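PDB 6E0O: cGAS/DncV-like nucleotidyltransferase in E. coli homolog from Elizabethkingia meningoseptica ATCC 13253 = NBRC 12535, which synthesises cyclic dinucleotide second messengers from nucleoside triphosphates, using magnesium, as the signal-producing enzyme of a CBASS antiphage defence system. Local coordinates for residues Arg13-Ile27 and Tyr50-Ile64. Numbering follows the deposited sequence. Where two conformers were deposited one is given.
With MG (magnesium ion), chain D; nucleotides of chain B.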
ATOM      1  N   ARG A  13       6.174   2.004  15.125  1.00 15.01           N
ATOM      2  CA  ARG A  13       6.721   3.240  14.585  1.00 16.40           C
ATOM      3  C   ARG A  13       7.062   3.099  13.103  1.00 15.37           C
ATOM      4  O   ARG A  13       7.509   2.040  12.663  1.00 18.01           O
ATOM      5  CB  ARG A  13       7.985   3.622  15.358  1.00 19.38           C
ATOM      6  CG  ARG A  13       7.741   3.897  16.840  1.00 23.10           C
ATOM      7  CD  ARG A  13       6.958   5.190  16.990  1.00 33.54           C
ATOM      8  NE  ARG A  13       6.657   5.566  18.370  1.00 42.05           N
ATOM      9  CZ  ARG A  13       5.483   5.371  18.968  1.00 42.70           C
ATOM     10  NH1 ARG A  13       4.481   4.770  18.324  1.00 40.95           N
ATOM     11  NH2 ARG A  13       5.313   5.777  20.219  1.00 40.58           N
ATOM     12  N   PRO A  14       6.896   4.169  12.320  1.00 15.01           N
ATOM     13  CA  PRO A  14       7.382   4.136  10.935  1.00 15.21           C
ATOM     14  C   PRO A  14       8.894   4.002  10.934  1.00 17.32           C
ATOM     15  O   PRO A  14       9.588   4.588  11.769  1.00 19.44           O
ATOM     16  CB  PRO A  14       6.959   5.493  10.356  1.00 18.71           C
ATOM     17  CG  PRO A  14       6.080   6.120  11.344  1.00 18.51           C
ATOM     18  CD  PRO A  14       6.327   5.476  12.685  1.00 15.41           C
ATOM     19  N   VAL A  15       9.409   3.229   9.986  1.00 16.00           N
ATOM     20  CA  VAL A  15      10.854   3.047   9.891  1.00 18.65           C
ATOM     21  C   VAL A  15      11.454   3.882   8.764  1.00 25.07           C
ATOM     22  O   VAL A  15      12.384   4.661   8.996  1.00 32.99           O
ATOM     23  CB  VAL A  15      11.213   1.554   9.816  1.00 19.13           C
ATOM     24  CG1 VAL A  15      12.698   1.375   9.629  1.00 20.51           C
ATOM     25  CG2 VAL A  15      10.752   0.843  11.086  1.00 22.39           C
ATOM     26  N   SER A  16      10.941   3.729   7.550  1.00 22.34           N
ATOM     27  CA  SER A  16      11.296   4.585   6.423  1.00 18.87           C
ATOM     28  C   SER A  16      10.177   5.595   6.205  1.00 17.42           C
ATOM     29  O   SER A  16       8.999   5.256   6.334  1.00 20.09           O
ATOM     30  CB  SER A  16      11.427   3.748   5.150  1.00 17.75           C
ATOM     31  OG  SER A  16      12.496   2.825   5.213  1.00 19.60           O
ATOM     32  N   THR A  17      10.540   6.827   5.853  1.00 17.22           N
ATOM     33  CA  THR A  17       9.526   7.832   5.559  1.00 17.13           C
ATOM     34  C   THR A  17      10.002   8.747   4.435  1.00 16.93           C
ATOM     35  O   THR A  17      11.171   8.743   4.040  1.00 17.19           O
ATOM     36  CB  THR A  17       9.183   8.709   6.775  1.00 21.96           C
ATOM     37  OG1 THR A  17      10.302   9.561   7.062  1.00 23.32           O
ATOM     38  CG2 THR A  17       8.825   7.875   7.995  1.00 22.71           C
ATOM     39  N   THR A  18       9.083   9.574   3.946  1.00 19.11           N
ATOM     40  CA  THR A  18       9.404  10.524   2.887  1.00 22.25           C
ATOM     41  C   THR A  18      10.405  11.586   3.323  1.00 24.97           C
ATOM     42  O   THR A  18      10.951  12.281   2.459  1.00 31.22           O
ATOM     43  CB  THR A  18       8.114  11.182   2.401  1.00 24.90           C
ATOM     44  OG1 THR A  18       7.506  11.885   3.490  1.00 29.79           O
ATOM     45  CG2 THR A  18       7.147  10.127   1.865  1.00 24.62           C
ATOM     46  N   GLU A  19      10.664  11.724   4.625  1.00 26.44           N
ATOM     47  CA  GLU A  19      11.695  12.648   5.081  1.00 29.03           C
ATOM     48  C   GLU A  19      13.095  12.114   4.815  1.00 27.58           C
ATOM     49  O   GLU A  19      14.062  12.882   4.871  1.00 29.29           O
ATOM     50  CB  GLU A  19      11.553  12.909   6.584  1.00 32.50           C
ATOM     51  CG  GLU A  19      10.298  13.660   6.965  1.00 38.30           C
ATOM     52  CD  GLU A  19      10.142  14.943   6.177  1.00 44.43           C
ATOM     53  OE1 GLU A  19      10.632  15.996   6.638  1.00 45.78           O
ATOM     54  OE2 GLU A  19       9.543  14.885   5.079  1.00 47.01           O
ATOM     55  N   ASP A  20      13.228  10.822   4.540  1.00 21.22           N
ATOM     56  CA  ASP A  20      14.546  10.228   4.413  1.00 19.50           C
ATOM     57  C   ASP A  20      15.266  10.781   3.192  1.00 18.81           C
ATOM     58  O   ASP A  20      14.695  10.878   2.100  1.00 17.40           O
ATOM     59  CB  ASP A  20      14.431   8.716   4.277  1.00 19.09           C
ATOM     60  CG  ASP A  20      13.906   8.056   5.530  1.00 21.08           C
ATOM     61  OD1 ASP A  20      13.947   8.693   6.602  1.00 25.82           O
ATOM     62  OD2 ASP A  20      13.457   6.896   5.436  1.00 21.13           O
ATOM     63  N   LEU A  21      16.544  11.112   3.376  1.00 20.18           N
ATOM     64  CA  LEU A  21      17.340  11.655   2.281  1.00 18.73           C
ATOM     65  C   LEU A  21      17.341  10.729   1.073  1.00 16.21           C
ATOM     66  O   LEU A  21      17.222  11.191  -0.069  1.00 15.29           O
ATOM     67  CB  LEU A  21      18.768  11.886   2.769  1.00 22.10           C
ATOM     68  CG  LEU A  21      19.813  12.259   1.723  1.00 27.05           C
ATOM     69  CD1 LEU A  21      19.442  13.563   1.045  1.00 30.26           C
ATOM     70  CD2 LEU A  21      21.201  12.361   2.360  1.00 31.31           C
ATOM     71  N   LYS A  22      17.486   9.420   1.297  1.00 15.05           N
ATOM     72  CA  LYS A  22      17.561   8.490   0.174  1.00 15.57           C
ATOM     73  C   LYS A  22      16.222   8.367  -0.542  1.00 14.04           C
ATOM     74  O   LYS A  22      16.193   8.047  -1.733  1.00 13.89           O
ATOM     75  CB  LYS A  22      18.074   7.125   0.643  1.00 16.46           C
ATOM     76  CG  LYS A  22      19.560   7.113   1.014  1.00 18.15           C
ATOM     77  CD  LYS A  22      20.022   5.762   1.549  1.00 19.01           C
ATOM     78  CE  LYS A  22      20.108   4.692   0.473  1.00 21.38           C
ATOM     79  NZ  LYS A  22      20.574   3.376   1.033  1.00 25.25           N
ATOM     80  N   CYS A  23      15.110   8.616   0.158  1.00 13.81           N
ATOM     81  CA  CYS A  23      13.810   8.647  -0.500  1.00 14.09           C
ATOM     82  C   CYS A  23      13.675   9.908  -1.351  1.00 14.18           C
ATOM     83  O   CYS A  23      13.297   9.838  -2.523  1.00 13.80           O
ATOM     84  CB  CYS A  23      12.689   8.580   0.538  1.00 14.74           C
ATOM     85  SG  CYS A  23      11.032   8.606  -0.187  1.00 15.56           S
ATOM     86  N   GLN A  24      13.973  11.065  -0.752  0.50 14.09           N
ATOM     87  CA  GLN A  24      13.966  12.317  -1.500  0.50 14.19           C
ATOM     88  C   GLN A  24      14.832  12.214  -2.746  0.50 12.92           C
ATOM     89  O   GLN A  24      14.430  12.651  -3.829  0.50 12.57           O
ATOM     90  CB  GLN A  24      14.457  13.449  -0.594  0.50 15.76           C
ATOM     91  CG  GLN A  24      13.595  13.684   0.647  0.50 17.48           C
ATOM     92  CD  GLN A  24      14.191  14.712   1.596  0.50 24.29           C
ATOM     93  OE1 GLN A  24      15.369  15.058   1.495  0.50 26.94           O
ATOM     94  NE2 GLN A  24      13.377  15.202   2.527  0.50 26.71           N
ATOM     95  N   ASN A  25      16.027  11.635  -2.615  1.00 13.33           N
ATOM     96  CA  ASN A  25      16.938  11.533  -3.753  1.00 12.61           C
ATOM     97  C   ASN A  25      16.321  10.705  -4.873  1.00 12.71           C
ATOM     98  O   ASN A  25      16.404  11.066  -6.051  1.00 13.66           O
ATOM     99  CB  ASN A  25      18.274  10.926  -3.336  1.00 14.48           C
ATOM    100  CG  ASN A  25      19.132  11.885  -2.553  1.00 16.07           C
ATOM    101  OD1 ASN A  25      18.869  13.094  -2.518  1.00 19.36           O
ATOM    102  ND2 ASN A  25      20.177  11.357  -1.927  1.00 16.96           N
ATOM    103  N   ALA A  26      15.716   9.571  -4.527  1.00 12.82           N
ATOM    104  CA  ALA A  26      15.067   8.758  -5.548  1.00 12.21           C
ATOM    105  C   ALA A  26      13.963   9.543  -6.248  1.00 12.21           C
ATOM    106  O   ALA A  26      13.869   9.537  -7.481  1.00 12.86           O
ATOM    107  CB  ALA A  26      14.511   7.476  -4.930  1.00 13.34           C
ATOM    108  N   ILE A  27      13.103  10.213  -5.476  1.00 13.10           N
ATOM    109  CA  ILE A  27      11.993  10.943  -6.084  1.00 12.28           C
ATOM    110  C   ILE A  27      12.515  12.046  -7.002  1.00 12.30           C
ATOM    111  O   ILE A  27      12.037  12.216  -8.131  1.00 13.10           O
ATOM    112  CB  ILE A  27      11.028  11.476  -5.008  1.00 12.87           C
ATOM    113  CG1 ILE A  27      10.359  10.314  -4.267  1.00 13.62           C
ATOM    114  CG2 ILE A  27       9.983  12.386  -5.639  1.00 15.58           C
ATOM    115  CD1 ILE A  27       9.610  10.739  -3.036  1.00 14.97           C
ATOM    116  N   TYR A  50       5.030   4.650   1.558  1.00 12.51           N
ATOM    117  CA  TYR A  50       5.543   5.989   1.823  1.00 13.84           C
ATOM    118  C   TYR A  50       4.414   7.012   1.825  1.00 14.45           C
ATOM    119  O   TYR A  50       4.439   7.962   2.611  1.00 19.03           O
ATOM    120  CB  TYR A  50       6.622   6.368   0.816  1.00 13.11           C
ATOM    121  CG  TYR A  50       7.991   5.804   1.127  1.00 13.09           C
ATOM    122  CD1 TYR A  50       8.382   4.570   0.635  1.00 13.16           C
ATOM    123  CD2 TYR A  50       8.896   6.515   1.895  1.00 13.71           C
ATOM    124  CE1 TYR A  50       9.641   4.060   0.895  1.00 13.47           C
ATOM    125  CE2 TYR A  50      10.160   6.021   2.155  1.00 15.33           C
ATOM    126  CZ  TYR A  50      10.524   4.790   1.665  1.00 13.34           C
ATOM    127  OH  TYR A  50      11.782   4.308   1.936  1.00 14.60           O
ATOM    128  N   ARG A  51       3.421   6.836   0.950  1.00 13.19           N
ATOM    129  CA  ARG A  51       2.286   7.752   0.924  1.00 12.64           C
ATOM    130  C   ARG A  51       1.446   7.622   2.192  1.00 12.40           C
ATOM    131  O   ARG A  51       1.038   8.624   2.791  1.00 14.13           O
ATOM    132  CB  ARG A  51       1.418   7.469  -0.303  1.00 13.67           C
ATOM    133  CG  ARG A  51       0.184   8.354  -0.402  1.00 13.40           C
ATOM    134  CD  ARG A  51       0.537   9.772  -0.764  1.00 14.14           C
ATOM    135  NE  ARG A  51      -0.618  10.666  -0.707  1.00 14.84           N
ATOM    136  CZ  ARG A  51      -1.508  10.818  -1.684  1.00 13.17           C
ATOM    137  NH1 ARG A  51      -1.406  10.123  -2.812  1.00 14.03           N
ATOM    138  NH2 ARG A  51      -2.521  11.654  -1.529  1.00 13.51           N
ATOM    139  N   ASN A  52       1.164   6.397   2.601  1.00 12.84           N
ATOM    140  CA  ASN A  52       0.283   6.141   3.730  1.00 13.78           C
ATOM    141  C   ASN A  52       1.026   6.063   5.054  1.00 12.85           C
ATOM    142  O   ASN A  52       0.383   5.896   6.100  1.00 14.66           O
ATOM    143  CB  ASN A  52      -0.491   4.851   3.475  1.00 14.55           C
ATOM    144  CG  ASN A  52      -1.228   4.881   2.155  1.00 17.93           C
ATOM    145  OD1 ASN A  52      -1.891   5.861   1.834  1.00 21.62           O
ATOM    146  ND2 ASN A  52      -1.113   3.810   1.383  1.00 19.61           N
ATOM    147  N   ASN A  53       2.348   6.194   5.026  1.00 13.32           N
ATOM    148  CA  ASN A  53       3.196   6.182   6.216  1.00 12.56           C
ATOM    149  C   ASN A  53       3.091   4.872   6.995  1.00 12.77           C
ATOM    150  O   ASN A  53       2.943   4.863   8.217  1.00 13.40           O
ATOM    151  CB  ASN A  53       2.937   7.384   7.121  1.00 13.70           C
ATOM    152  CG  ASN A  53       4.113   7.681   8.024  1.00 15.28           C
ATOM    153  OD1 ASN A  53       5.268   7.423   7.668  1.00 18.20           O
ATOM    154  ND2 ASN A  53       3.834   8.223   9.200  1.00 16.04           N
ATOM    155  N   THR A  54       3.216   3.756   6.283  1.00 13.19           N
ATOM    156  CA  THR A  54       3.128   2.434   6.891  1.00 13.07           C
ATOM    157  C   THR A  54       4.391   1.598   6.686  1.00 13.80           C
ATOM    158  O   THR A  54       4.325   0.374   6.776  1.00 15.22           O
ATOM    159  CB  THR A  54       1.906   1.700   6.344  1.00 16.38           C
ATOM    160  OG1 THR A  54       2.024   1.614   4.920  1.00 20.50           O
ATOM    161  CG2 THR A  54       0.622   2.423   6.711  1.00 19.71           C
ATOM    162  N   ASN A  55       5.544   2.222   6.465  1.00 14.14           N
ATOM    163  CA  ASN A  55       6.779   1.470   6.270  1.00 14.55           C
ATOM    164  C   ASN A  55       7.313   0.935   7.591  1.00 14.36           C
ATOM    165  O   ASN A  55       7.363   1.657   8.587  1.00 17.70           O
ATOM    166  CB  ASN A  55       7.868   2.389   5.723  1.00 19.43           C
ATOM    167  CG  ASN A  55       7.812   2.551   4.245  1.00 22.00           C
ATOM    168  OD1 ASN A  55       7.728   1.576   3.500  1.00 24.42           O
ATOM    169  ND2 ASN A  55       7.855   3.795   3.797  1.00 23.88           N
ATOM    170  N   VAL A  56       7.767  -0.319   7.584  1.00 14.18           N
ATOM    171  CA  VAL A  56       8.319  -0.917   8.797  1.00 14.54           C
ATOM    172  C   VAL A  56       9.685  -1.540   8.544  1.00 15.69           C
ATOM    173  O   VAL A  56      10.215  -2.269   9.390  1.00 20.37           O
ATOM    174  CB  VAL A  56       7.353  -1.946   9.415  1.00 14.15           C
ATOM    175  CG1 VAL A  56       6.018  -1.296   9.722  1.00 15.35           C
ATOM    176  CG2 VAL A  56       7.159  -3.138   8.484  1.00 17.51           C
ATOM    177  N   ARG A  57      10.277  -1.249   7.396  1.00 17.91           N
ATOM    178  CA  ARG A  57      11.586  -1.783   7.062  1.00 21.93           C
ATOM    179  C   ARG A  57      12.509  -0.652   6.650  1.00 21.81           C
ATOM    180  O   ARG A  57      12.083   0.334   6.042  1.00 25.44           O
ATOM    181  CB  ARG A  57      11.490  -2.837   5.957  1.00 27.69           C
ATOM    182  CG  ARG A  57      10.741  -4.078   6.421  1.00 33.28           C
ATOM    183  CD  ARG A  57      10.959  -5.260   5.505  1.00 38.82           C
ATOM    184  NE  ARG A  57      11.492  -6.415   6.229  1.00 43.41           N
ATOM    185  CZ  ARG A  57      11.525  -7.652   5.747  1.00 44.71           C
ATOM    186  NH1 ARG A  57      11.044  -7.905   4.539  1.00 46.47           N
ATOM    187  NH2 ARG A  57      12.032  -8.638   6.476  1.00 45.03           N
ATOM    188  N   GLN A  58      13.779  -0.795   7.005  1.00 20.69           N
ATOM    189  CA  GLN A  58      14.763   0.206   6.627  1.00 21.05           C
ATOM    190  C   GLN A  58      14.949   0.203   5.117  1.00 20.37           C
ATOM    191  O   GLN A  58      14.900  -0.846   4.468  1.00 21.06           O
ATOM    192  CB  GLN A  58      16.105  -0.093   7.293  1.00 25.18           C
ATOM    193  CG  GLN A  58      16.123   0.092   8.796  1.00 30.43           C
ATOM    194  CD  GLN A  58      17.537   0.158   9.346  1.00 38.44           C
ATOM    195  OE1 GLN A  58      18.446  -0.500   8.839  1.00 41.63           O
ATOM    196  NE2 GLN A  58      17.731   0.969  10.380  1.00 41.21           N
ATOM    197  N   ASN A  59      15.155   1.392   4.558  1.00 20.28           N
ATOM    198  CA  ASN A  59      15.512   1.532   3.149  1.00 20.70           C
ATOM    199  C   ASN A  59      14.445   0.938   2.233  1.00 20.13           C
ATOM    200  O   ASN A  59      14.761   0.329   1.212  1.00 21.47           O
ATOM    201  CB  ASN A  59      16.884   0.907   2.873  1.00 22.38           C
ATOM    202  CG  ASN A  59      17.626   1.602   1.760  1.00 24.05           C
ATOM    203  OD1 ASN A  59      17.884   2.804   1.837  1.00 26.68           O
ATOM    204  ND2 ASN A  59      17.986   0.852   0.722  1.00 26.83           N
ATOM    205  N   SER A  60      13.176   1.127   2.589  1.00 19.64           N
ATOM    206  CA  SER A  60      12.088   0.517   1.836  1.00 19.70           C
ATOM    207  C   SER A  60      11.959   1.122   0.439  1.00 17.24           C
ATOM    208  O   SER A  60      12.229   2.306   0.224  1.00 17.08           O
ATOM    209  CB  SER A  60      10.760   0.720   2.573  1.00 21.90           C
ATOM    210  OG  SER A  60      10.711   0.036   3.810  1.00 26.11           O
ATOM    211  N   ASP A  61      11.470   0.311  -0.499  1.00 16.24           N
ATOM    212  CA  ASP A  61      11.185   0.793  -1.844  1.00 15.87           C
ATOM    213  C   ASP A  61       9.990   1.744  -1.835  1.00 13.53           C
ATOM    214  O   ASP A  61       9.033   1.569  -1.073  1.00 15.28           O
ATOM    215  CB  ASP A  61      10.832  -0.375  -2.773  1.00 17.93           C
ATOM    216  CG  ASP A  61      11.938  -1.417  -2.891  1.00 19.01           C
ATOM    217  OD1 ASP A  61      13.048  -1.218  -2.357  1.00 20.80           O
ATOM    218  OD2 ASP A  61      11.671  -2.466  -3.525  1.00 24.24           O
ATOM    219  N   VAL A  62      10.040   2.749  -2.712  1.00 12.98           N
ATOM    220  CA  VAL A  62       8.980   3.747  -2.840  1.00 13.46           C
ATOM    221  C   VAL A  62       8.218   3.536  -4.147  1.00 13.07           C
ATOM    222  O   VAL A  62       8.815   3.244  -5.188  1.00 14.75           O
ATOM    223  CB  VAL A  62       9.530   5.186  -2.766  1.00 13.37           C
ATOM    224  CG1 VAL A  62      10.543   5.459  -3.880  1.00 13.96           C
ATOM    225  CG2 VAL A  62       8.386   6.189  -2.803  1.00 13.90           C
ATOM    226  N   ASP A  63       6.898   3.727  -4.090  1.00 12.12           N
ATOM    227  CA  ASP A  63       6.009   3.581  -5.241  1.00 11.99           C
ATOM    228  C   ASP A  63       5.670   4.959  -5.795  1.00 11.68           C
ATOM    229  O   ASP A  63       4.920   5.721  -5.175  1.00 13.71           O
ATOM    230  CB  ASP A  63       4.759   2.829  -4.804  1.00 13.01           C
ATOM    231  CG  ASP A  63       5.101   1.506  -4.183  1.00 15.57           C
ATOM    232  OD1 ASP A  63       5.751   0.706  -4.884  1.00 18.63           O
ATOM    233  OD2 ASP A  63       4.782   1.290  -2.990  1.00 17.97           O
ATOM    234  N   ILE A  64       6.240   5.268  -6.957  1.00 10.72           N
ATOM    235  CA  ILE A  64       6.057   6.550  -7.623  1.00 11.07           C
ATOM    236  C   ILE A  64       5.105   6.340  -8.789  1.00 11.29           C
ATOM    237  O   ILE A  64       5.433   5.622  -9.745  1.00 11.67           O
ATOM    238  CB  ILE A  64       7.395   7.118  -8.118  1.00 11.04           C
ATOM    239  CG1 ILE A  64       8.382   7.255  -6.960  1.00 12.48           C
ATOM    240  CG2 ILE A  64       7.190   8.435  -8.846  1.00 12.54           C
ATOM    241  CD1 ILE A  64       9.776   7.672  -7.401  1.00 12.91           C
TER
HETATM  242 MG    MG D 301       5.162  -0.344  -1.702  1.00 18.04          MG
ATOM    243  P     A B   2       2.752  -6.120  -6.168  1.00 53.75           P
ATOM    244  OP1   A B   2       1.646  -6.340  -7.137  1.00 57.70           O
ATOM    245  OP2   A B   2       3.924  -7.038  -6.184  1.00 58.92           O
ATOM    246  O5'   A B   2       3.298  -4.638  -6.385  1.00 62.49           O
ATOM    247  C5'   A B   2       4.190  -4.327  -7.454  1.00 66.22           C
ATOM    248  C4'   A B   2       4.130  -2.863  -7.820  1.00 66.10           C
ATOM    249  O4'   A B   2       2.846  -2.593  -8.443  1.00 61.45           O
ATOM    250  C3'   A B   2       4.250  -1.896  -6.645  1.00 67.58           C
ATOM    251  O3'   A B   2       4.948  -0.718  -7.045  1.00 68.72           O
ATOM    252  C2'   A B   2       2.799  -1.562  -6.324  1.00 64.35           C
ATOM    253  O2'   A B   2       2.604  -0.304  -5.708  1.00 65.29           O
ATOM    254  C1'   A B   2       2.142  -1.617  -7.702  1.00 56.20           C
ATOM    255  N9    A B   2       0.739  -2.026  -7.643  1.00 37.46           N
ATOM    256  C8    A B   2       0.254  -3.292  -7.407  1.00 31.71           C
ATOM    257  N7    A B   2      -1.051  -3.369  -7.402  1.00 24.64           N
ATOM    258  C5    A B   2      -1.459  -2.063  -7.638  1.00 24.58           C
ATOM    259  C6    A B   2      -2.732  -1.469  -7.744  1.00 21.77           C
ATOM    260  N6    A B   2      -3.889  -2.123  -7.632  1.00 22.77           N
ATOM    261  N1    A B   2      -2.761  -0.152  -7.996  1.00 23.79           N
ATOM    262  C2    A B   2      -1.626   0.534  -8.111  1.00 23.79           C
ATOM    263  N3    A B   2      -0.371   0.093  -8.033  1.00 24.49           N
ATOM    264  C4    A B   2      -0.362  -1.227  -7.792  1.00 26.40           C
TER
HETATM  265  O   HOH W   1       6.323   5.033   6.816  1.00 17.47           O
HETATM  266  O   HOH W   2       6.189   8.333   4.749  1.00 21.68           O
HETATM  267  O   HOH W   3      13.960   5.814   2.963  1.00 18.86           O
HETATM  268  O   HOH W   4      19.530   1.813  -1.519  1.00 24.96           O
HETATM  269  O   HOH W   5       6.330   1.122  -0.745  1.00 16.57           O
HETATM  270  O   HOH W   6       6.712  -0.789  -2.936  1.00 20.39           O
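S16 docks into the type II turn R57-S60 through its hydroxyl. OG stands opposite the carbonyl carbon, beside the backbone N (chi1 -65°), which turns it to donate in the carbonyl plane to R57 O (2.7 Å) and accept from S60 N nearly straight (N-H...O 176°). The S60 hydroxyl also grips R57 O. Alongside, V15 N donates to N55 O at 2.9 Å, while N55 ND2 reaches S16 O at 3.1 Å from well above the carbonyl plane; N55 OD1 bonds to S49. At N59, the turn's third residue, K22, bent at chi3, brings NZ to OD1 (2.9 Å).

Water 3 links D20 OD2 to Y50 OH, which itself donates to S60 O.

N55 ND2 lies over the centre of one face of the Y50 ring; C23 SG makes an oblique sulfur-aromatic contact, 4.1 Å from the centroid. Apolar I27 CG1 meets I64 CD1 at 4.1 Å, where the axes of helix 21-27 and strand 62-64 point 25° from parallel.

Helix 48-52, whose residues probably bind GTP, is joined by loop 53-61 to strand 62-68. There D63 OD2 binds magnesium at 2.1 Å, and D61 O accepts from water 5, another magnesium ligand: the arrangement of the cGAS/DncV-like nucleotidyltransferase fold.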